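Local coordinates for protein paenibacillus xanthan lyase (Paenibacillus, PDB 6F2P) that cleaves the polysaccharide xanthan as a lyase, with a helical domain followed by a super-sandwich domain as in polysaccharide lyase family 8, at residues V512-L517 with R597-L602; G537-M542 with K570-A575; L414-L419 with S557-Y562; N522-V527 with H549-V554; K403-G408 with D431-P436. All blocks are in the same frame, centred on the assembly; numbering follows the deposited sequence.

Overall arrangement
All five contacts lie in the super-sandwich domain, on the same side of the chain's centre. Contacts 1 and 2, centres about 10 Å apart, pair neighbouring strands of one five-stranded antiparallel sheet, in which strands 595-607 and 566-578 adjoin. Contacts 3 and 4, also about 10 Å apart, meet where strands 559-563 (contact 3) and 545-550 (contact 4) lie side by side in the nine-stranded sheet; the other half of contact 3 comes from the end of strand 411-415. Side chains of contact 1 touch both sheets and the 431-436 loop of contact 5. Along the chain 403-408 comes first, then 414-419 and 431-436; contacts 2 and 4 fall between the two halves of contact 1 and cross each other.

Contact 1. Residues V512-L517 with R597-L602; sequences VENRKL and RNFMTL
Arg515 and Met600 face each other across two antiparallel strands and exchange two backbone bonds, Arg515 N to Met600 O and Met600 N to Arg515 O, each 2.8 Å long. At one end Leu602 O is gripped twice, by Val512 N at 2.8 Å and by Glu513 N at 3.0 Å, a classic beta bulge where the chain turns a corner. On the face carrying Asn514, Lys516, Phe599 and Thr601, Lys516 CG sits over the Phe599 ring, offset toward its rim, in a CH-pi contact. Met600 points to the other face, where its CB meets Leu517 CD2 at 3.9 Å. Within 512-517, Glu513, bent at chi2 (49°), folds OE2 back onto Asn514 N at 2.6 Å. A second shell fixes the polar ends: Glu513 OE1 is hydrogen-bonded to Tyr561 OH, Asn514 ND2 to Arg434 O, and Lys516 NZ to Asn423 O and Ser420 O. Strand 566-578 flanks 595-607 on its far edge, helix 426-429 covers Phe599 and Lys516, and strand 559-563 of the facing sheet packs on Val512, Glu513 and Arg515.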
# COMPACT_ATOMS: atom_id res chain seq x y z
N VAL A 512 -16.43 -8.80 15.91
CA VAL A 512 -17.20 -7.72 15.30
C VAL A 512 -17.02 -6.43 16.10
O VAL A 512 -16.84 -5.35 15.53
CB VAL A 512 -18.71 -8.05 15.22
CG1 VAL A 512 -19.51 -6.80 14.89
CG2 VAL A 512 -18.96 -9.12 14.19
N GLU A 513 -17.05 -6.56 17.42
CA GLU A 513 -17.02 -5.40 18.29
C GLU A 513 -16.34 -5.75 19.61
O GLU A 513 -16.34 -6.91 20.04
CB GLU A 513 -18.45 -4.91 18.53
CG GLU A 513 -18.57 -3.63 19.32
CD GLU A 513 -17.66 -2.52 18.80
OE1 GLU A 513 -18.12 -1.69 18.00
OE2 GLU A 513 -16.48 -2.47 19.22
N ASN A 514 -15.72 -4.76 20.23
CA ASN A 514 -15.27 -4.86 21.61
C ASN A 514 -15.22 -3.46 22.17
O ASN A 514 -14.15 -2.87 22.30
CB ASN A 514 -13.91 -5.55 21.71
CG ASN A 514 -13.64 -6.09 23.11
OD1 ASN A 514 -14.29 -5.68 24.07
ND2 ASN A 514 -12.69 -7.00 23.24
N ARG A 515 -16.38 -2.90 22.48
CA ARG A 515 -16.50 -1.48 22.76
C ARG A 515 -16.46 -1.19 24.24
O ARG A 515 -17.10 -1.88 25.03
CB ARG A 515 -17.83 -0.95 22.21
CG ARG A 515 -17.92 0.57 22.11
CD ARG A 515 -17.18 1.05 20.88
NE ARG A 515 -17.26 2.50 20.71
CZ ARG A 515 -16.54 3.18 19.82
NH1 ARG A 515 -15.70 2.53 19.04
NH2 ARG A 515 -16.65 4.50 19.73
N LYS A 516 -15.73 -0.14 24.63
CA LYS A 516 -15.74 0.29 26.02
C LYS A 516 -17.02 1.07 26.30
O LYS A 516 -17.42 1.92 25.50
CB LYS A 516 -14.53 1.15 26.34
CG LYS A 516 -14.24 1.22 27.83
CD LYS A 516 -13.64 2.54 28.21
CE LYS A 516 -12.36 2.79 27.47
NZ LYS A 516 -11.99 4.21 27.59
N LEU A 517 -17.64 0.80 27.44
CA LEU A 517 -18.94 1.37 27.76
C LEU A 517 -18.84 2.50 28.78
O LEU A 517 -17.74 2.86 29.20
CB LEU A 517 -19.87 0.26 28.28
CG LEU A 517 -19.92 -0.94 27.33
CD1 LEU A 517 -20.88 -2.01 27.83
CD2 LEU A 517 -20.32 -0.48 25.93
N ARG A 597 -12.72 -1.33 33.69
CA ARG A 597 -13.54 -0.74 32.64
C ARG A 597 -14.55 -1.75 32.09
O ARG A 597 -14.33 -2.96 32.17
CB ARG A 597 -12.66 -0.20 31.52
CG ARG A 597 -11.81 0.97 31.95
CD ARG A 597 -12.71 2.10 32.40
NE ARG A 597 -11.98 3.32 32.67
CZ ARG A 597 -11.64 3.73 33.89
NH1 ARG A 597 -11.97 3.00 34.96
NH2 ARG A 597 -10.97 4.87 34.04
N ASN A 598 -15.65 -1.24 31.54
CA ASN A 598 -16.73 -2.08 31.03
C ASN A 598 -16.73 -2.21 29.51
O ASN A 598 -16.48 -1.24 28.80
CB ASN A 598 -18.09 -1.55 31.49
CG ASN A 598 -18.16 -1.39 33.00
OD1 ASN A 598 -17.79 -2.30 33.75
ND2 ASN A 598 -18.62 -0.22 33.45
N PHE A 599 -17.01 -3.41 29.02
CA PHE A 599 -16.93 -3.68 27.59
C PHE A 599 -18.12 -4.48 27.04
O PHE A 599 -18.65 -5.37 27.71
CB PHE A 599 -15.64 -4.44 27.25
CG PHE A 599 -14.39 -3.63 27.40
CD1 PHE A 599 -13.76 -3.50 28.63
CD2 PHE A 599 -13.83 -3.00 26.30
CE1 PHE A 599 -12.59 -2.75 28.76
CE2 PHE A 599 -12.66 -2.24 26.42
CZ PHE A 599 -12.05 -2.12 27.65
N MET A 600 -18.52 -4.14 25.82
CA MET A 600 -19.47 -4.94 25.05
C MET A 600 -18.73 -5.62 23.91
O MET A 600 -18.23 -4.96 23.00
CB MET A 600 -20.58 -4.07 24.47
CG MET A 600 -21.47 -4.81 23.48
SD MET A 600 -22.29 -6.24 24.24
CE MET A 600 -23.36 -5.39 25.40
N THR A 601 -18.66 -6.94 23.96
CA THR A 601 -17.93 -7.70 22.96
C THR A 601 -18.87 -8.55 22.10
O THR A 601 -19.65 -9.34 22.62
CB THR A 601 -16.92 -8.63 23.66
OG1 THR A 601 -16.23 -7.89 24.66
CG2 THR A 601 -15.92 -9.18 22.67
N LEU A 602 -18.79 -8.36 20.78
CA LEU A 602 -19.60 -9.14 19.84
C LEU A 602 -18.66 -9.88 18.89
O LEU A 602 -17.70 -9.29 18.39
CB LEU A 602 -20.53 -8.23 19.05
CG LEU A 602 -21.41 -7.25 19.83
CD1 LEU A 602 -22.15 -6.32 18.90
CD2 LEU A 602 -22.39 -7.98 20.73
O HOH W 1 -15.87 1.37 31.51

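Contact 2. Residues G537-M542 with K570-A575; sequences GWSETM and KGLREA
Arg573 NH1 is held by two backbone carbonyls, Asn523 O and Gly521 O, which anchor its guanidinium beyond the strand pair. The Arg573 backbone is gripped as well: its N gives a bond to Trp538 O at 2.8 Å, in the carbonyl plane, and its O takes Gly537 N at 2.7 Å. Gly537 and Trp538 therefore both face Arg573, a G1 beta bulge, with Gly537 at a phi of 107° that suits glycine. Farther along, Glu540 O accepts Gly571 N at 2.8 Å, nearly along the C=O axis. Trp538 CG is anti to the backbone N (chi1 178°), which swings the indole across Gly571, its CZ3 3.6 Å from Gly571 C; a side chain on Gly571 would run into the ring. Met542 SD lies in the indole plane, at its edge. Lys570 runs alongside Thr541, and its NZ forms a salt bridge with Asp605. Strand 539-543 is outermost in its sheet, strand 566-578 has 595-607 on its other edge, and Trp538 and Arg573 lean on Leu525 of strand 525-527.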
# COMPACT_ATOMS: atom_id res chain seq x y z
N GLY A 537 -22.10 -9.03 33.29
CA GLY A 537 -22.13 -10.47 33.42
C GLY A 537 -22.90 -11.10 32.28
O GLY A 537 -22.73 -12.30 32.00
N TRP A 538 -23.75 -10.30 31.63
CA TRP A 538 -24.56 -10.77 30.50
C TRP A 538 -23.75 -11.45 29.40
O TRP A 538 -22.71 -10.95 28.98
CB TRP A 538 -25.35 -9.62 29.88
CG TRP A 538 -26.14 -10.05 28.68
CD1 TRP A 538 -27.38 -10.63 28.68
CD2 TRP A 538 -25.75 -9.93 27.31
NE1 TRP A 538 -27.79 -10.88 27.39
CE2 TRP A 538 -26.80 -10.46 26.53
CE3 TRP A 538 -24.62 -9.43 26.67
CZ2 TRP A 538 -26.75 -10.50 25.14
CZ3 TRP A 538 -24.57 -9.48 25.29
CH2 TRP A 538 -25.63 -10.01 24.54
N SER A 539 -24.27 -12.58 28.94
CA SER A 539 -23.56 -13.42 27.98
C SER A 539 -24.52 -14.39 27.28
O SER A 539 -25.25 -15.14 27.94
CB SER A 539 -22.46 -14.20 28.70
OG SER A 539 -21.74 -15.02 27.79
N GLU A 540 -24.50 -14.36 25.95
CA GLU A 540 -25.40 -15.16 25.13
C GLU A 540 -24.72 -15.56 23.83
O GLU A 540 -23.87 -14.83 23.33
CB GLU A 540 -26.65 -14.36 24.76
CG GLU A 540 -27.56 -13.96 25.90
CD GLU A 540 -28.84 -13.31 25.39
OE1 GLU A 540 -29.68 -12.88 26.21
OE2 GLU A 540 -28.99 -13.23 24.15
N THR A 541 -25.11 -16.71 23.28
CA THR A 541 -24.84 -17.00 21.88
C THR A 541 -26.12 -16.75 21.09
O THR A 541 -27.00 -17.60 21.05
CB THR A 541 -24.38 -18.45 21.67
OG1 THR A 541 -23.16 -18.67 22.37
CG2 THR A 541 -24.13 -18.71 20.23
N MET A 542 -26.21 -15.57 20.48
CA MET A 542 -27.44 -15.08 19.84
C MET A 542 -27.61 -15.51 18.38
O MET A 542 -26.99 -14.93 17.49
CB MET A 542 -27.48 -13.56 19.90
CG MET A 542 -27.21 -12.98 21.25
SD MET A 542 -27.15 -11.19 21.17
CE MET A 542 -25.60 -10.93 20.30
N LYS A 570 -22.08 -14.23 19.14
CA LYS A 570 -21.86 -14.30 20.59
C LYS A 570 -21.69 -12.91 21.19
O LYS A 570 -21.09 -12.03 20.58
CB LYS A 570 -20.65 -15.18 20.92
CG LYS A 570 -20.82 -16.62 20.46
CD LYS A 570 -19.69 -17.50 20.96
CE LYS A 570 -19.97 -18.96 20.65
NZ LYS A 570 -19.00 -19.86 21.31
N GLY A 571 -22.23 -12.72 22.39
CA GLY A 571 -22.19 -11.42 23.04
C GLY A 571 -21.77 -11.53 24.50
O GLY A 571 -22.05 -12.53 25.17
N LEU A 572 -21.08 -10.50 24.98
CA LEU A 572 -20.61 -10.48 26.36
C LEU A 572 -20.51 -9.05 26.87
O LEU A 572 -19.78 -8.23 26.31
CB LEU A 572 -19.25 -11.16 26.46
CG LEU A 572 -18.56 -11.07 27.83
CD1 LEU A 572 -19.40 -11.72 28.93
CD2 LEU A 572 -17.18 -11.70 27.80
N ARG A 573 -21.27 -8.74 27.92
CA ARG A 573 -21.14 -7.47 28.62
C ARG A 573 -20.49 -7.71 29.98
O ARG A 573 -21.08 -8.33 30.86
CB ARG A 573 -22.52 -6.82 28.78
CG ARG A 573 -22.47 -5.44 29.40
CD ARG A 573 -23.84 -5.00 29.85
NE ARG A 573 -24.79 -4.99 28.75
CZ ARG A 573 -25.17 -3.90 28.10
NH1 ARG A 573 -24.66 -2.72 28.44
NH2 ARG A 573 -26.05 -3.99 27.11
N GLU A 574 -19.25 -7.27 30.16
CA GLU A 574 -18.54 -7.56 31.40
C GLU A 574 -17.68 -6.40 31.84
O GLU A 574 -17.38 -5.50 31.05
CB GLU A 574 -17.67 -8.81 31.24
CG GLU A 574 -16.58 -8.66 30.20
CD GLU A 574 -15.60 -9.81 30.22
OE1 GLU A 574 -14.59 -9.75 29.49
OE2 GLU A 574 -15.85 -10.77 30.96
N ALA A 575 -17.30 -6.42 33.12
CA ALA A 575 -16.33 -5.47 33.67
C ALA A 575 -14.97 -6.14 33.62
O ALA A 575 -14.82 -7.33 33.90
CB ALA A 575 -16.68 -5.10 35.10

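Contact 3. Residues L414-L419 with S557-Y562; sequences LYNTDL and SDIGYY
Past the end of strand 411-415 the chain loops over residues 557-558, bringing the CA atoms of Thr417 and Ser557 to 5.4 Å, without any backbone pairing between them. Asn416 CG stands between its own backbone N and carbonyl carbon (chi1 53°), so that OD1 accepts Asp418 N at 3.1 Å in an Asx turn while its amide lies against Ser557, OD1 being 3.3 Å from Ser557 CB. Asn416 ND2 also gives a proton to a water, at 3.0 Å, which donates to Asp558 O. In the super-sandwich domain this joins the end of a four-stranded sheet to the start of strand 559-563 in the nine-stranded one. An alanine in place of Asn416 would lose the amide and would probably loosen both the turn and the water bridge to Asp558. Leu414 and Ile559 meet tip to tip, CD2 to CD1 at 3.5 Å. Thr417 OG1 bonds Pro555 O and Ser557 OG bonds Val554 O, while Asp418 OD2 is engaged by Gln421 NE2.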
# COMPACT_ATOMS: atom_id res chain seq x y z
N LEU A 414 -13.07 2.22 15.16
CA LEU A 414 -14.18 3.10 14.82
C LEU A 414 -14.19 4.33 15.72
O LEU A 414 -14.31 4.21 16.94
CB LEU A 414 -15.51 2.37 14.91
CG LEU A 414 -16.74 3.21 14.55
CD1 LEU A 414 -16.75 3.59 13.07
CD2 LEU A 414 -17.99 2.43 14.92
N TYR A 415 -14.05 5.50 15.11
CA TYR A 415 -13.95 6.75 15.85
C TYR A 415 -15.23 7.55 15.74
O TYR A 415 -15.77 7.71 14.65
CB TYR A 415 -12.77 7.58 15.33
CG TYR A 415 -11.43 6.96 15.63
CD1 TYR A 415 -10.79 7.20 16.84
CD2 TYR A 415 -10.80 6.12 14.72
CE1 TYR A 415 -9.56 6.63 17.13
CE2 TYR A 415 -9.58 5.54 15.00
CZ TYR A 415 -8.96 5.80 16.21
OH TYR A 415 -7.75 5.23 16.51
N ASN A 416 -15.74 8.03 16.87
CA ASN A 416 -16.91 8.88 16.87
C ASN A 416 -16.87 9.93 17.98
O ASN A 416 -15.78 10.35 18.36
CB ASN A 416 -18.21 8.07 16.90
CG ASN A 416 -18.25 7.07 18.03
OD1 ASN A 416 -17.68 7.28 19.09
ND2 ASN A 416 -18.93 5.95 17.80
N THR A 417 -18.02 10.33 18.50
CA THR A 417 -18.04 11.41 19.49
C THR A 417 -17.58 10.93 20.87
O THR A 417 -17.27 11.74 21.76
CB THR A 417 -19.42 12.10 19.57
OG1 THR A 417 -20.45 11.11 19.73
CG2 THR A 417 -19.69 12.88 18.31
N ASP A 418 -17.52 9.62 21.05
CA ASP A 418 -16.98 9.06 22.28
C ASP A 418 -15.47 9.23 22.26
O ASP A 418 -14.73 8.27 22.02
CB ASP A 418 -17.35 7.58 22.39
CG ASP A 418 -16.93 6.97 23.71
OD1 ASP A 418 -16.51 7.72 24.61
OD2 ASP A 418 -17.01 5.73 23.84
N LEU A 419 -15.02 10.45 22.52
CA LEU A 419 -13.61 10.83 22.37
C LEU A 419 -12.65 9.99 23.21
O LEU A 419 -11.47 9.89 22.89
CB LEU A 419 -13.41 12.31 22.68
CG LEU A 419 -14.25 13.31 21.87
CD1 LEU A 419 -13.78 14.72 22.13
CD2 LEU A 419 -14.20 12.98 20.39
N SER A 557 -22.53 8.72 19.22
CA SER A 557 -21.70 7.51 19.27
C SER A 557 -22.45 6.17 19.28
O SER A 557 -21.86 5.15 19.65
CB SER A 557 -20.71 7.59 20.43
OG SER A 557 -21.40 7.76 21.65
N ASP A 558 -23.71 6.15 18.88
CA ASP A 558 -24.43 4.89 18.65
C ASP A 558 -23.67 4.09 17.59
O ASP A 558 -23.03 4.68 16.72
CB ASP A 558 -25.83 5.15 18.09
CG ASP A 558 -26.82 5.59 19.15
OD1 ASP A 558 -26.40 6.03 20.24
OD2 ASP A 558 -28.03 5.51 18.85
N ILE A 559 -23.73 2.77 17.66
CA ILE A 559 -23.23 1.93 16.57
C ILE A 559 -24.24 0.86 16.17
O ILE A 559 -24.81 0.17 17.02
CB ILE A 559 -21.88 1.27 16.91
CG1 ILE A 559 -20.91 2.30 17.51
CG2 ILE A 559 -21.28 0.61 15.66
CD1 ILE A 559 -19.61 1.72 17.98
N GLY A 560 -24.49 0.74 14.87
CA GLY A 560 -25.39 -0.28 14.35
C GLY A 560 -24.60 -1.41 13.73
O GLY A 560 -23.48 -1.20 13.28
N TYR A 561 -25.17 -2.61 13.72
CA TYR A 561 -24.53 -3.76 13.08
C TYR A 561 -25.58 -4.55 12.32
O TYR A 561 -26.54 -5.04 12.90
CB TYR A 561 -23.85 -4.66 14.11
CG TYR A 561 -23.01 -3.94 15.14
CD1 TYR A 561 -23.61 -3.23 16.17
CD2 TYR A 561 -21.62 -4.00 15.09
CE1 TYR A 561 -22.86 -2.57 17.12
CE2 TYR A 561 -20.86 -3.34 16.04
CZ TYR A 561 -21.49 -2.63 17.05
OH TYR A 561 -20.77 -1.96 18.00
N TYR A 562 -25.40 -4.67 11.01
CA TYR A 562 -26.34 -5.43 10.21
C TYR A 562 -25.65 -6.71 9.77
O TYR A 562 -24.48 -6.69 9.39
CB TYR A 562 -26.83 -4.57 9.04
CG TYR A 562 -27.39 -5.34 7.87
CD1 TYR A 562 -28.45 -6.23 8.03
CD2 TYR A 562 -26.87 -5.16 6.59
CE1 TYR A 562 -28.95 -6.94 6.95
CE2 TYR A 562 -27.37 -5.86 5.52
CZ TYR A 562 -28.40 -6.75 5.70
OH TYR A 562 -28.89 -7.44 4.61
O HOH W 2 -21.01 6.63 15.70
O HOH W 3 -18.94 4.34 21.36

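Contact 4. Residues N522-V527 with H549-V554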
# COMPACT_ATOMS: atom_id res chain seq x y z
N ASN A 522 -23.89 0.04 31.12
CA ASN A 522 -25.30 -0.27 30.88
C ASN A 522 -25.84 0.21 29.54
O ASN A 522 -27.05 0.28 29.36
CB ASN A 522 -26.16 0.30 32.00
CG ASN A 522 -26.32 1.81 31.92
OD1 ASN A 522 -25.78 2.47 31.03
ND2 ASN A 522 -27.08 2.37 32.85
N ASN A 523 -24.95 0.58 28.62
CA ASN A 523 -25.37 1.07 27.31
C ASN A 523 -26.35 0.10 26.69
O ASN A 523 -26.08 -1.10 26.65
CB ASN A 523 -24.16 1.25 26.40
CG ASN A 523 -23.17 2.25 26.93
OD1 ASN A 523 -22.56 2.03 27.98
ND2 ASN A 523 -23.01 3.37 26.23
N ALA A 524 -27.50 0.61 26.24
CA ALA A 524 -28.55 -0.29 25.78
C ALA A 524 -28.08 -1.11 24.57
O ALA A 524 -27.51 -0.57 23.61
CB ALA A 524 -29.81 0.46 25.48
N LEU A 525 -28.29 -2.42 24.64
CA LEU A 525 -28.01 -3.30 23.52
C LEU A 525 -29.32 -3.84 22.98
O LEU A 525 -29.94 -4.70 23.60
CB LEU A 525 -27.10 -4.46 23.93
CG LEU A 525 -26.75 -5.42 22.78
CD1 LEU A 525 -25.58 -4.91 21.94
CD2 LEU A 525 -26.44 -6.82 23.29
N ILE A 526 -29.74 -3.34 21.83
CA ILE A 526 -30.99 -3.77 21.23
C ILE A 526 -30.71 -4.70 20.07
O ILE A 526 -29.98 -4.34 19.14
CB ILE A 526 -31.83 -2.56 20.78
CG1 ILE A 526 -32.11 -1.68 21.99
CG2 ILE A 526 -33.12 -3.02 20.14
CD1 ILE A 526 -32.92 -0.46 21.68
N VAL A 527 -31.27 -5.90 20.13
CA VAL A 527 -31.00 -6.94 19.12
C VAL A 527 -32.28 -7.38 18.45
O VAL A 527 -33.24 -7.76 19.12
CB VAL A 527 -30.36 -8.17 19.77
CG1 VAL A 527 -30.15 -9.25 18.73
CG2 VAL A 527 -29.07 -7.80 20.44
N HIS A 549 -28.22 -2.89 17.81
CA HIS A 549 -27.95 -1.49 18.07
C HIS A 549 -27.37 -1.33 19.48
O HIS A 549 -27.96 -1.79 20.45
CB HIS A 549 -29.21 -0.64 17.92
CG HIS A 549 -29.00 0.81 18.19
ND1 HIS A 549 -28.95 1.33 19.47
CD2 HIS A 549 -28.83 1.86 17.35
CE1 HIS A 549 -28.76 2.64 19.40
NE2 HIS A 549 -28.68 2.99 18.13
N LEU A 550 -26.20 -0.71 19.56
CA LEU A 550 -25.54 -0.44 20.83
C LEU A 550 -25.49 1.06 21.03
O LEU A 550 -24.89 1.78 20.23
CB LEU A 550 -24.12 -1.00 20.84
CG LEU A 550 -23.31 -0.55 22.06
CD1 LEU A 550 -24.01 -1.00 23.33
CD2 LEU A 550 -21.88 -1.07 22.04
N ALA A 551 -26.12 1.55 22.10
CA ALA A 551 -26.23 2.99 22.31
C ALA A 551 -24.91 3.58 22.80
O ALA A 551 -24.22 2.97 23.61
CB ALA A 551 -27.37 3.31 23.27
N GLY A 552 -24.56 4.76 22.30
CA GLY A 552 -23.30 5.37 22.64
C GLY A 552 -23.35 6.10 23.96
O GLY A 552 -24.40 6.62 24.34
N SER A 553 -22.22 6.16 24.65
CA SER A 553 -22.14 6.80 25.97
C SER A 553 -22.38 8.31 25.88
O SER A 553 -22.60 8.97 26.89
CB SER A 553 -20.78 6.53 26.62
OG SER A 553 -20.51 5.14 26.68
N VAL A 554 -22.33 8.83 24.66
CA VAL A 554 -22.43 10.25 24.39
C VAL A 554 -23.15 10.39 23.05
O VAL A 554 -22.98 9.54 22.17
CB VAL A 554 -21.01 10.85 24.31
CG1 VAL A 554 -20.94 12.06 23.37
CG2 VAL A 554 -20.50 11.19 25.70
O HOH W 4 -29.28 0.48 21.94
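Three backbone hydrogen bonds hold residues 524-526 against 549-551 in antiparallel fashion. Ile526 and His549 form a hydrogen-bonded pair, Ile526 N to His549 O at 2.7 Å and His549 N to Ile526 O at 2.6 Å, and Ala551 N reaches Ala524 O at 3.0 Å; all three donors lie in the planes of the carbonyls they meet. Side-chain bonds carry the pairing past the strand end. Asn523 CG is anti to the carbonyl carbon (chi1 -61°), and ND2 gives one proton to Ala551 O at 2.9 Å and the other to Ser553 OG at 3.1 Å, both partners close to its amide plane. With OD1 taking Asn518 N, the amide is fixed in rotation. One water donates to Ala524 O at 2.7 Å and bonds His549 ND1 at the edge of the imidazole, in its plane, while NE2 makes weak bonds to Asp558 and Lys623. Among apolar contacts, Leu550 CD1 packs on Asn523 CB at 3.8 Å, and Leu525 and Leu550, a non-hydrogen-bonded pair, both extend CG anti to the backbone N and touch Met600 of the other sheet. Ile526 and His549 point the opposite way, to helix 625-633. This two-sided strand pair, one face in the core between the sheets and the other under a helix, belongs to the layered beta architecture of the family 8 super-sandwich.

Contact 5. Residues K403-G408 with D431-P436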
# COMPACT_ATOMS: atom_id res chain seq x y z
N LYS A 403 1.15 -7.16 24.97
CA LYS A 403 -0.11 -7.79 24.58
C LYS A 403 -0.62 -7.34 23.20
O LYS A 403 -1.81 -7.39 22.91
CB LYS A 403 -1.18 -7.53 25.64
CG LYS A 403 -0.93 -8.22 26.96
CD LYS A 403 -1.51 -7.42 28.11
CE LYS A 403 -2.94 -7.79 28.42
NZ LYS A 403 -3.49 -6.98 29.56
N GLY A 404 0.29 -6.90 22.33
CA GLY A 404 -0.11 -6.35 21.05
C GLY A 404 -0.32 -7.40 19.97
O GLY A 404 -0.44 -7.06 18.79
N TRP A 405 -0.38 -8.67 20.39
CA TRP A 405 -0.43 -9.84 19.50
C TRP A 405 -1.26 -9.68 18.23
O TRP A 405 -0.81 -10.04 17.14
CB TRP A 405 -0.94 -11.06 20.27
CG TRP A 405 -0.23 -11.30 21.58
CD1 TRP A 405 1.09 -11.58 21.77
CD2 TRP A 405 -0.82 -11.27 22.89
NE1 TRP A 405 1.36 -11.72 23.11
CE2 TRP A 405 0.20 -11.54 23.82
CE3 TRP A 405 -2.12 -11.04 23.37
CZ2 TRP A 405 -0.04 -11.60 25.19
CZ3 TRP A 405 -2.35 -11.10 24.72
CH2 TRP A 405 -1.32 -11.37 25.62
N HIS A 406 -2.46 -9.14 18.36
CA HIS A 406 -3.41 -9.11 17.26
C HIS A 406 -3.70 -7.70 16.74
O HIS A 406 -4.65 -7.50 15.98
CB HIS A 406 -4.71 -9.81 17.67
CG HIS A 406 -4.50 -11.18 18.21
ND1 HIS A 406 -3.99 -12.22 17.45
CD2 HIS A 406 -4.72 -11.70 19.44
CE1 HIS A 406 -3.92 -13.31 18.19
NE2 HIS A 406 -4.35 -13.02 19.40
N THR A 407 -2.88 -6.72 17.13
CA THR A 407 -3.13 -5.33 16.74
C THR A 407 -2.99 -5.06 15.23
O THR A 407 -3.37 -3.99 14.76
CB THR A 407 -2.26 -4.33 17.54
OG1 THR A 407 -0.87 -4.68 17.43
CG2 THR A 407 -2.65 -4.31 19.01
N GLY A 408 -2.45 -6.03 14.50
CA GLY A 408 -2.31 -5.91 13.05
C GLY A 408 -3.10 -6.98 12.29
O GLY A 408 -2.92 -7.15 11.08
N ASP A 431 -9.95 -6.97 26.36
CA ASP A 431 -9.46 -8.31 26.09
C ASP A 431 -8.64 -8.29 24.79
O ASP A 431 -9.20 -8.30 23.69
CB ASP A 431 -10.62 -9.30 25.97
CG ASP A 431 -10.15 -10.72 25.73
OD1 ASP A 431 -8.92 -10.92 25.57
OD2 ASP A 431 -11.01 -11.64 25.69
N ASN A 432 -7.31 -8.26 24.93
CA ASN A 432 -6.42 -8.19 23.78
C ASN A 432 -6.39 -9.46 22.93
O ASN A 432 -5.70 -9.52 21.91
CB ASN A 432 -5.00 -7.82 24.20
CG ASN A 432 -4.86 -6.35 24.54
OD1 ASN A 432 -4.91 -5.96 25.70
ND2 ASN A 432 -4.69 -5.53 23.51
N TYR A 433 -7.14 -10.48 23.35
CA TYR A 433 -7.29 -11.68 22.54
C TYR A 433 -8.46 -11.51 21.56
O TYR A 433 -8.61 -12.30 20.62
CB TYR A 433 -7.51 -12.91 23.42
CG TYR A 433 -6.35 -13.23 24.34
CD1 TYR A 433 -5.18 -13.78 23.84
CD2 TYR A 433 -6.44 -13.01 25.71
CE1 TYR A 433 -4.12 -14.08 24.68
CE2 TYR A 433 -5.39 -13.31 26.55
CZ TYR A 433 -4.23 -13.85 26.04
OH TYR A 433 -3.18 -14.15 26.89
N ARG A 434 -9.25 -10.46 21.77
CA ARG A 434 -10.43 -10.19 20.97
C ARG A 434 -10.52 -8.73 20.55
O ARG A 434 -11.49 -8.05 20.88
CB ARG A 434 -11.70 -10.56 21.75
CG ARG A 434 -11.85 -12.05 21.98
CD ARG A 434 -13.19 -12.40 22.60
NE ARG A 434 -13.40 -13.85 22.58
CZ ARG A 434 -14.15 -14.51 23.45
NH1 ARG A 434 -14.75 -13.86 24.43
NH2 ARG A 434 -14.29 -15.83 23.35
N LEU A 435 -9.50 -8.26 19.84
CA LEU A 435 -9.51 -6.91 19.28
C LEU A 435 -10.44 -6.81 18.05
O LEU A 435 -10.48 -7.71 17.20
CB LEU A 435 -8.08 -6.51 18.91
CG LEU A 435 -7.12 -6.39 20.09
CD1 LEU A 435 -5.71 -6.00 19.64
CD2 LEU A 435 -7.67 -5.40 21.10
N PRO A 436 -11.19 -5.69 17.95
CA PRO A 436 -12.23 -5.54 16.92
C PRO A 436 -11.73 -5.77 15.50
O PRO A 436 -10.62 -5.36 15.14
CB PRO A 436 -12.68 -4.09 17.07
CG PRO A 436 -12.33 -3.73 18.50
CD PRO A 436 -11.08 -4.50 18.81
O HOH W 5 -3.32 -8.52 20.85
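Two type I beta turns, Gly404-Thr407 and Asp431-Arg434, face each other in loops of the super-sandwich domain, beside a bound methylpentanediol that probably came from the crystallisation liquor. An Asx turn, Asp431 OD1 to Tyr433 N, helps to shape the second. Trp405 and Tyr433 lie with planes near parallel, 16° apart, but slid so far that the rings barely overlap, centroids 4.8 Å apart; Trp405 CZ3 sits over the Tyr433 face, 3.5 Å from CE1. Lys403 CA covers the centre of one face of the indole. A single water ties the turns together, donating to Lys403 O and Asn432 O, each at 2.8 Å, and accepting from His406 N at 2.7 Å. His406 presents CD2 at its ring edge to Asn432 O, 3.4 Å away, while ND1 bonds Asp409 and NE2 bonds Thr444 O. Thr407 CG2 runs alongside Leu435, meeting CD1 at 3.6 Å. An alanine in place of Tyr433 would remove the ring that Trp405 CZ3 rests on and would probably leave the indole less well fixed. Trp427 of helix 426-429 packs on Thr407, Asn432 and Leu435, Met411 of strand 411-415 on Leu435, and Arg434 O accepts a hydrogen bond from Asn514 ND2 of strand 508-516.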